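Local coordinates for protein prolyl endopeptidase (Myxococcus xanthus, PDB 2BKL) that probably cleaves oligopeptides after proline, and more slowly after alanine, as a serine peptidase with a beta-propeller domain and an alpha/beta-hydrolase domain, at residues 62-75 against 401-413. Sequence-based numbering, arbitrary orientation.
Sequences RFKELFYTDSVSTP and ELWAKVDVPMNPE
R62 and P409 meet at the hinge side of prolyl oligopeptidase, where the two chain connections between its catalytic domain and beta-propeller run side by side, a worked example of how paired linkers satisfy their polar groups. The first and last blades join here without velcro closure: strands 71-78 and 400-405 share no backbone hydrogen bond. End-on, R62 NH1 and NH2 both donate to P409 O, at 3.0 and 2.9 Å, in the carbonyl plane, so the carbonyl of P409, the central residue of an inverse gamma turn, is gripped twice. NH1 also makes a weak hydrogen bond to E65 OE1 as part of a salt bridge, while L66 CD2 lies against a guanidinium face. A leucine in place of R62 would probably leave P409 O without either of these donors and E65 without its charged mate. Two waters bridge D70 and D407: one accepts from D70 N and donates to D407 O, the other donates to D70 O and accepts from D407 N. S71 OG hydrogen-bonds T87 OG1. At the blade end, V72 CG1, between backbone N and carbonyl carbon (chi1 65°), packs on A404 CB at 3.5 Å, P75 CD approaches W403 CH2, and W403 CZ3 brings the indole edge to 3.5 Å from S73 O.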
ATOM      1  N   ARG A  62      -1.112  -2.621 -26.842  1.00 10.03           N
ATOM      2  CA  ARG A  62      -1.230  -3.823 -26.039  1.00  9.89           C
ATOM      3  C   ARG A  62      -1.753  -3.480 -24.635  1.00 10.46           C
ATOM      4  O   ARG A  62      -2.624  -4.179 -24.096  1.00 10.52           O
ATOM      5  CB  ARG A  62       0.123  -4.546 -25.958  1.00 11.98           C
ATOM      6  CG  ARG A  62       0.104  -5.870 -25.190  1.00 12.11           C
ATOM      7  CD  ARG A  62      -0.948  -6.883 -25.666  1.00 13.23           C
ATOM      8  NE  ARG A  62      -0.815  -8.157 -24.962  1.00 12.93           N
ATOM      9  CZ  ARG A  62      -1.814  -9.019 -24.773  1.00 14.12           C
ATOM     10  NH1 ARG A  62      -3.028  -8.770 -25.245  1.00 14.35           N
ATOM     11  NH2 ARG A  62      -1.586 -10.145 -24.106  1.00 14.85           N
ATOM     12  N   PHE A  63      -1.231  -2.404 -24.056  1.00 10.39           N
ATOM     13  CA  PHE A  63      -1.696  -1.965 -22.737  1.00  9.75           C
ATOM     14  C   PHE A  63      -3.154  -1.498 -22.800  1.00 10.46           C
ATOM     15  O   PHE A  63      -3.899  -1.666 -21.845  1.00 12.15           O
ATOM     16  CB  PHE A  63      -0.793  -0.883 -22.144  1.00  9.18           C
ATOM     17  CG  PHE A  63       0.565  -1.374 -21.704  1.00  9.41           C
ATOM     18  CD1 PHE A  63       0.704  -2.554 -21.002  1.00 11.60           C
ATOM     19  CD2 PHE A  63       1.695  -0.644 -21.992  1.00 10.55           C
ATOM     20  CE1 PHE A  63       1.960  -2.989 -20.567  1.00 11.95           C
ATOM     21  CE2 PHE A  63       2.963  -1.087 -21.569  1.00 12.57           C
ATOM     22  CZ  PHE A  63       3.076  -2.261 -20.871  1.00 11.37           C
ATOM     23  N   LYS A  64      -3.593  -0.953 -23.932  1.00 10.41           N
ATOM     24  CA  LYS A  64      -5.006  -0.603 -24.071  1.00 12.40           C
ATOM     25  C   LYS A  64      -5.897  -1.858 -24.042  1.00 11.82           C
ATOM     26  O   LYS A  64      -6.943  -1.876 -23.400  1.00 14.24           O
ATOM     27  CB  LYS A  64      -5.225   0.228 -25.342  1.00 14.65           C
ATOM     28  CG  LYS A  64      -6.550   0.942 -25.350  1.00 19.99           C
ATOM     29  CD  LYS A  64      -6.686   1.841 -26.570  1.00 22.53           C
ATOM     30  CE  LYS A  64      -8.132   2.308 -26.745  1.00 24.57           C
ATOM     31  NZ  LYS A  64      -8.980   1.210 -27.278  1.00 28.25           N
ATOM     32  N   GLU A  65      -5.452  -2.928 -24.693  1.00 11.05           N
ATOM     33  CA  GLU A  65      -6.153  -4.198 -24.708  1.00 12.78           C
ATOM     34  C   GLU A  65      -6.203  -4.826 -23.305  1.00 12.95           C
ATOM     35  O   GLU A  65      -7.175  -5.496 -22.938  1.00 14.45           O
ATOM     36  CB  GLU A  65      -5.460  -5.114 -25.729  1.00 16.68           C
ATOM     37  CG  GLU A  65      -5.934  -6.538 -25.860  1.00 22.04           C
ATOM     38  CD  GLU A  65      -5.297  -7.259 -27.055  1.00 22.41           C
ATOM     39  OE1 GLU A  65      -4.129  -6.925 -27.438  1.00 24.48           O
ATOM     40  OE2 GLU A  65      -5.961  -8.173 -27.613  1.00 27.78           O
ATOM     41  N   LEU A  66      -5.169  -4.581 -22.505  1.00 10.94           N
ATOM     42  CA  LEU A  66      -5.026  -5.240 -21.207  1.00 11.10           C
ATOM     43  C   LEU A  66      -5.597  -4.452 -20.045  1.00 10.51           C
ATOM     44  O   LEU A  66      -6.136  -5.041 -19.107  1.00 12.94           O
ATOM     45  CB  LEU A  66      -3.544  -5.501 -20.912  1.00 10.45           C
ATOM     46  CG  LEU A  66      -2.868  -6.559 -21.773  1.00 10.31           C
ATOM     47  CD1 LEU A  66      -1.384  -6.534 -21.549  1.00  9.21           C
ATOM     48  CD2 LEU A  66      -3.473  -7.936 -21.495  1.00 11.51           C
ATOM     49  N   PHE A  67      -5.446  -3.132 -20.049  1.00  9.42           N
ATOM     50  CA  PHE A  67      -5.764  -2.322 -18.853  1.00  9.99           C
ATOM     51  C   PHE A  67      -7.235  -1.952 -18.731  1.00 11.21           C
ATOM     52  O   PHE A  67      -7.705  -1.651 -17.629  1.00 11.30           O
ATOM     53  CB  PHE A  67      -4.940  -1.030 -18.793  1.00  9.89           C
ATOM     54  CG  PHE A  67      -3.501  -1.211 -18.435  1.00 10.08           C
ATOM     55  CD1 PHE A  67      -2.902  -2.462 -18.334  1.00 11.33           C
ATOM     56  CD2 PHE A  67      -2.730  -0.093 -18.243  1.00  8.87           C
ATOM     57  CE1 PHE A  67      -1.545  -2.569 -17.982  1.00 10.95           C
ATOM     58  CE2 PHE A  67      -1.376  -0.185 -17.915  1.00 10.44           C
ATOM     59  CZ  PHE A  67      -0.787  -1.434 -17.802  1.00 10.55           C
ATOM     60  N   TYR A  68      -7.959  -1.889 -19.847  1.00  9.16           N
ATOM     61  CA  TYR A  68      -9.410  -1.668 -19.779  1.00  9.93           C
ATOM     62  C   TYR A  68     -10.038  -3.033 -19.621  1.00 11.16           C
ATOM     63  O   TYR A  68      -9.878  -3.894 -20.481  1.00 13.65           O
ATOM     64  CB  TYR A  68      -9.918  -0.968 -21.030  1.00  9.40           C
ATOM     65  CG  TYR A  68      -9.538   0.496 -21.118  1.00  8.59           C
ATOM     66  CD1 TYR A  68     -10.189   1.452 -20.352  1.00  9.22           C
ATOM     67  CD2 TYR A  68      -8.524   0.933 -21.991  1.00  8.68           C
ATOM     68  CE1 TYR A  68      -9.849   2.807 -20.445  1.00 10.79           C
ATOM     69  CE2 TYR A  68      -8.167   2.253 -22.087  1.00  8.95           C
ATOM     70  CZ  TYR A  68      -8.805   3.212 -21.314  1.00  9.72           C
ATOM     71  OH  TYR A  68      -8.415   4.548 -21.410  1.00 12.82           O
ATOM     72  N   THR A  69     -10.691  -3.268 -18.489  1.00 12.07           N
ATOM     73  CA  THR A  69     -11.290  -4.567 -18.216  1.00 12.86           C
ATOM     74  C   THR A  69     -12.723  -4.421 -17.733  1.00 14.14           C
ATOM     75  O   THR A  69     -13.163  -3.339 -17.313  1.00 14.47           O
ATOM     76  CB  THR A  69     -10.532  -5.334 -17.116  1.00 16.19           C
ATOM     77  OG1 THR A  69     -10.753  -4.694 -15.863  1.00 17.86           O
ATOM     78  CG2 THR A  69      -9.035  -5.294 -17.322  1.00 17.77           C
ATOM     79  N   ASP A  70     -13.423  -5.542 -17.798  1.00 12.54           N
ATOM     80  CA  ASP A  70     -14.688  -5.753 -17.119  1.00 12.17           C
ATOM     81  C   ASP A  70     -14.341  -6.508 -15.860  1.00 13.73           C
ATOM     82  O   ASP A  70     -13.830  -7.624 -15.926  1.00 14.56           O
ATOM     83  CB  ASP A  70     -15.622  -6.617 -17.964  1.00 14.62           C
ATOM     84  CG  ASP A  70     -16.091  -5.917 -19.178  1.00 15.18           C
ATOM     85  OD1 ASP A  70     -16.663  -4.814 -19.042  1.00 17.27           O
ATOM     86  OD2 ASP A  70     -15.896  -6.372 -20.332  1.00 18.99           O
ATOM     87  N   SER A  71     -14.582  -5.910 -14.710  1.00 11.26           N
ATOM     88  CA  SER A  71     -14.344  -6.571 -13.459  1.00 13.41           C
ATOM     89  C   SER A  71     -15.433  -6.166 -12.477  1.00 14.58           C
ATOM     90  O   SER A  71     -16.167  -5.187 -12.682  1.00 11.39           O
ATOM     91  CB  SER A  71     -12.981  -6.191 -12.915  1.00 13.57           C
ATOM     92  OG  SER A  71     -12.965  -4.879 -12.367  1.00 15.12           O
ATOM     93  N   VAL A  72     -15.571  -6.979 -11.447  1.00 16.21           N
ATOM     94  CA  VAL A  72     -16.472  -6.670 -10.329  1.00 15.59           C
ATOM     95  C   VAL A  72     -15.784  -7.019  -9.012  1.00 16.37           C
ATOM     96  O   VAL A  72     -15.058  -8.042  -8.950  1.00 18.55           O
ATOM     97  CB  VAL A  72     -17.811  -7.398 -10.461  1.00 17.51           C
ATOM     98  CG1 VAL A  72     -17.639  -8.896 -10.362  1.00 19.41           C
ATOM     99  CG2 VAL A  72     -18.806  -6.899  -9.399  1.00 16.74           C
ATOM    100  N   SER A  73     -15.985  -6.180  -7.987  1.00 15.94           N
ATOM    101  CA  SER A  73     -15.441  -6.348  -6.615  1.00 15.40           C
ATOM    102  C   SER A  73     -16.316  -7.323  -5.840  1.00 11.25           C
ATOM    103  O   SER A  73     -17.444  -7.583  -6.213  1.00 12.21           O
ATOM    104  CB  SER A  73     -15.397  -5.000  -5.815  1.00 17.14           C
ATOM    105  OG  SER A  73     -16.684  -4.567  -5.232  1.00 16.42           O
ATOM    106  N   THR A  74     -15.797  -7.838  -4.728  1.00 11.87           N
ATOM    107  CA  THR A  74     -16.667  -8.535  -3.781  1.00 11.71           C
ATOM    108  C   THR A  74     -17.781  -7.611  -3.293  1.00 10.76           C
ATOM    109  O   THR A  74     -17.549  -6.408  -3.107  1.00 12.37           O
ATOM    110  CB  THR A  74     -15.913  -9.075  -2.545  1.00 15.36           C
ATOM    111  OG1 THR A  74     -15.193  -8.044  -1.882  1.00 19.72           O
ATOM    112  CG2 THR A  74     -14.856 -10.073  -2.941  1.00 14.44           C
ATOM    113  N   PRO A  75     -18.967  -8.158  -3.058  1.00 12.16           N
ATOM    114  CA  PRO A  75     -20.105  -7.320  -2.672  1.00 11.52           C
ATOM    115  C   PRO A  75     -20.210  -7.070  -1.170  1.00 11.90           C
ATOM    116  O   PRO A  75     -19.881  -7.935  -0.348  1.00 14.77           O
ATOM    117  CB  PRO A  75     -21.296  -8.128  -3.167  1.00 13.14           C
ATOM    118  CG  PRO A  75     -20.840  -9.551  -3.126  1.00 14.91           C
ATOM    119  CD  PRO A  75     -19.372  -9.559  -3.261  1.00 14.18           C
ATOM    120  N   GLU A 401     -18.047 -21.813  -5.035  1.00 13.54           N
ATOM    121  CA  GLU A 401     -18.427 -21.639  -6.446  1.00 17.30           C
ATOM    122  C   GLU A 401     -17.694 -20.426  -6.984  1.00 15.77           C
ATOM    123  O   GLU A 401     -17.610 -19.423  -6.284  1.00 13.75           O
ATOM    124  CB  GLU A 401     -19.931 -21.329  -6.578  1.00 21.70           C
ATOM    125  CG  GLU A 401     -20.886 -22.299  -5.911  1.00 27.51           C
ATOM    126  CD  GLU A 401     -22.331 -21.828  -5.994  1.00 27.11           C
ATOM    127  OE1 GLU A 401     -22.878 -21.757  -7.125  1.00 34.90           O
ATOM    128  OE2 GLU A 401     -22.920 -21.517  -4.941  1.00 33.95           O
ATOM    129  N   LEU A 402     -17.216 -20.484  -8.225  1.00 12.20           N
ATOM    130  CA  LEU A 402     -16.734 -19.285  -8.896  1.00 12.86           C
ATOM    131  C   LEU A 402     -17.870 -18.289  -9.065  1.00 13.67           C
ATOM    132  O   LEU A 402     -18.952 -18.610  -9.586  1.00 16.46           O
ATOM    133  CB  LEU A 402     -16.109 -19.631 -10.240  1.00 11.98           C
ATOM    134  CG  LEU A 402     -15.515 -18.447 -11.007  1.00 14.06           C
ATOM    135  CD1 LEU A 402     -14.234 -17.964 -10.336  1.00 12.27           C
ATOM    136  CD2 LEU A 402     -15.264 -18.874 -12.440  1.00 15.59           C
ATOM    137  N   TRP A 403     -17.634 -17.069  -8.628  1.00 12.01           N
ATOM    138  CA  TRP A 403     -18.612 -16.012  -8.665  1.00 11.55           C
ATOM    139  C   TRP A 403     -18.290 -14.977  -9.750  1.00 12.69           C
ATOM    140  O   TRP A 403     -19.199 -14.444 -10.371  1.00 15.37           O
ATOM    141  CB  TRP A 403     -18.691 -15.359  -7.290  1.00 12.30           C
ATOM    142  CG  TRP A 403     -19.774 -14.331  -7.094  1.00 12.27           C
ATOM    143  CD1 TRP A 403     -21.098 -14.576  -6.855  1.00 13.84           C
ATOM    144  CD2 TRP A 403     -19.620 -12.916  -7.046  1.00 12.63           C
ATOM    145  NE1 TRP A 403     -21.776 -13.396  -6.690  1.00 15.13           N
ATOM    146  CE2 TRP A 403     -20.898 -12.357  -6.813  1.00 14.80           C
ATOM    147  CE3 TRP A 403     -18.535 -12.046  -7.222  1.00 12.00           C
ATOM    148  CZ2 TRP A 403     -21.108 -10.981  -6.718  1.00 15.15           C
ATOM    149  CZ3 TRP A 403     -18.744 -10.684  -7.112  1.00 13.80           C
ATOM    150  CH2 TRP A 403     -20.026 -10.161  -6.871  1.00 15.07           C
ATOM    151  N   ALA A 404     -17.012 -14.637  -9.911  1.00 10.17           N
ATOM    152  CA  ALA A 404     -16.577 -13.707 -10.948  1.00 11.65           C
ATOM    153  C   ALA A 404     -15.165 -14.031 -11.353  1.00 11.36           C
ATOM    154  O   ALA A 404     -14.408 -14.542 -10.568  1.00 10.99           O
ATOM    155  CB  ALA A 404     -16.652 -12.264 -10.440  1.00 10.96           C
ATOM    156  N   LYS A 405     -14.827 -13.729 -12.605  1.00 11.06           N
ATOM    157  CA  LYS A 405     -13.490 -13.914 -13.137  1.00 13.22           C
ATOM    158  C   LYS A 405     -13.240 -12.805 -14.134  1.00 12.10           C
ATOM    159  O   LYS A 405     -14.099 -12.543 -14.973  1.00 14.57           O
ATOM    160  CB  LYS A 405     -13.431 -15.285 -13.829  1.00 16.37           C
ATOM    161  CG  LYS A 405     -12.151 -15.632 -14.538  1.00 20.60           C
ATOM    162  CD  LYS A 405     -12.119 -17.120 -14.952  1.00 23.07           C
ATOM    163  CE  LYS A 405     -12.979 -17.412 -16.183  1.00 24.83           C
ATOM    164  NZ  LYS A 405     -12.177 -17.556 -17.460  1.00 28.01           N
ATOM    165  N   VAL A 406     -12.091 -12.138 -14.035  1.00 10.76           N
ATOM    166  CA  VAL A 406     -11.691 -11.125 -15.027  1.00 11.40           C
ATOM    167  C   VAL A 406     -11.137 -11.802 -16.271  1.00 12.36           C
ATOM    168  O   VAL A 406     -10.186 -12.582 -16.197  1.00 14.49           O
ATOM    169  CB  VAL A 406     -10.634 -10.155 -14.460  1.00 12.43           C
ATOM    170  CG1 VAL A 406     -10.331  -9.101 -15.482  1.00 14.69           C
ATOM    171  CG2 VAL A 406     -11.131  -9.495 -13.178  1.00 12.76           C
ATOM    172  N   ASP A 407     -11.758 -11.529 -17.413  1.00 12.97           N
ATOM    173  CA  ASP A 407     -11.288 -12.044 -18.683  1.00 16.90           C
ATOM    174  C   ASP A 407     -10.214 -11.077 -19.207  1.00 15.90           C
ATOM    175  O   ASP A 407     -10.433  -9.858 -19.282  1.00 17.76           O
ATOM    176  CB  ASP A 407     -12.455 -12.162 -19.664  1.00 22.15           C
ATOM    177  CG  ASP A 407     -13.328 -13.380 -19.380  1.00 23.82           C
ATOM    178  OD1 ASP A 407     -14.184 -13.315 -18.473  1.00 31.86           O
ATOM    179  OD2 ASP A 407     -13.213 -14.458 -20.008  1.00 33.09           O
ATOM    180  N   VAL A 408      -9.050 -11.620 -19.524  1.00 15.97           N
ATOM    181  CA  VAL A 408      -7.924 -10.837 -20.011  1.00 15.66           C
ATOM    182  C   VAL A 408      -7.396 -11.536 -21.275  1.00 15.08           C
ATOM    183  O   VAL A 408      -7.289 -12.755 -21.291  1.00 14.04           O
ATOM    184  CB  VAL A 408      -6.814 -10.778 -18.920  1.00 17.33           C
ATOM    185  CG1 VAL A 408      -5.593 -10.040 -19.413  1.00 18.51           C
ATOM    186  CG2 VAL A 408      -7.317 -10.101 -17.658  1.00 19.34           C
ATOM    187  N   PRO A 409      -7.101 -10.791 -22.341  1.00 14.11           N
ATOM    188  CA  PRO A 409      -6.645 -11.409 -23.599  1.00 14.79           C
ATOM    189  C   PRO A 409      -5.185 -11.842 -23.504  1.00 13.54           C
ATOM    190  O   PRO A 409      -4.298 -11.155 -24.013  1.00 14.67           O
ATOM    191  CB  PRO A 409      -6.852 -10.300 -24.628  1.00 14.82           C
ATOM    192  CG  PRO A 409      -6.714  -9.047 -23.842  1.00 15.35           C
ATOM    193  CD  PRO A 409      -7.269  -9.341 -22.478  1.00 14.28           C
ATOM    194  N   MET A 410      -4.958 -12.989 -22.882  1.00 14.33           N
ATOM    195  CA  MET A 410      -3.621 -13.548 -22.679  1.00 16.94           C
ATOM    196  C   MET A 410      -3.760 -15.051 -22.568  1.00 16.80           C
ATOM    197  O   MET A 410      -4.863 -15.550 -22.364  1.00 17.93           O
ATOM    198  CB  MET A 410      -3.037 -13.030 -21.365  1.00 20.38           C
ATOM    199  CG  MET A 410      -4.019 -13.239 -20.205  1.00 22.09           C
ATOM    200  SD  MET A 410      -3.379 -13.429 -18.573  1.00 27.15           S
ATOM    201  CE  MET A 410      -1.881 -14.302 -18.909  1.00 23.79           C
ATOM    202  N   ASN A 411      -2.652 -15.772 -22.700  1.00 14.93           N
ATOM    203  CA  ASN A 411      -2.644 -17.228 -22.548  1.00 16.80           C
ATOM    204  C   ASN A 411      -1.737 -17.612 -21.397  1.00 16.30           C
ATOM    205  O   ASN A 411      -0.516 -17.622 -21.556  1.00 15.74           O
ATOM    206  CB  ASN A 411      -2.175 -17.905 -23.837  1.00 18.82           C
ATOM    207  CG  ASN A 411      -2.143 -19.436 -23.721  1.00 19.56           C
ATOM    208  OD1 ASN A 411      -2.456 -20.020 -22.672  1.00 22.52           O
ATOM    209  ND2 ASN A 411      -1.764 -20.094 -24.817  1.00 25.85           N
ATOM    210  N   PRO A 412      -2.320 -17.904 -20.232  1.00 16.58           N
ATOM    211  CA  PRO A 412      -1.534 -18.196 -19.021  1.00 16.97           C
ATOM    212  C   PRO A 412      -0.572 -19.378 -19.161  1.00 15.59           C
ATOM    213  O   PRO A 412       0.461 -19.389 -18.475  1.00 14.07           O
ATOM    214  CB  PRO A 412      -2.601 -18.503 -17.963  1.00 17.79           C
ATOM    215  CG  PRO A 412      -3.864 -17.908 -18.490  1.00 19.98           C
ATOM    216  CD  PRO A 412      -3.776 -17.958 -19.964  1.00 18.08           C
ATOM    217  N   GLU A 413      -0.881 -20.334 -20.034  1.00 14.00           N
ATOM    218  CA  GLU A 413      -0.062 -21.541 -20.199  1.00 14.99           C
ATOM    219  C   GLU A 413       1.301 -21.285 -20.830  1.00 12.97           C
ATOM    220  O   GLU A 413       2.183 -22.153 -20.820  1.00 13.86           O
ATOM    221  CB  GLU A 413      -0.821 -22.579 -21.044  1.00 19.69           C
ATOM    222  CG  GLU A 413      -2.144 -23.015 -20.428  1.00 25.79           C
ATOM    223  CD  GLU A 413      -1.992 -23.548 -19.007  1.00 26.41           C
ATOM    224  OE1 GLU A 413      -1.274 -24.567 -18.826  1.00 31.45           O
ATOM    225  OE2 GLU A 413      -2.576 -22.942 -18.063  1.00 31.90           O
TER
HETATM  226  O   HOH W   1     -12.233  -7.778 -19.228  1.00 23.20           O
HETATM  227  O   HOH W   2     -14.119  -9.841 -17.280  1.00 23.91           O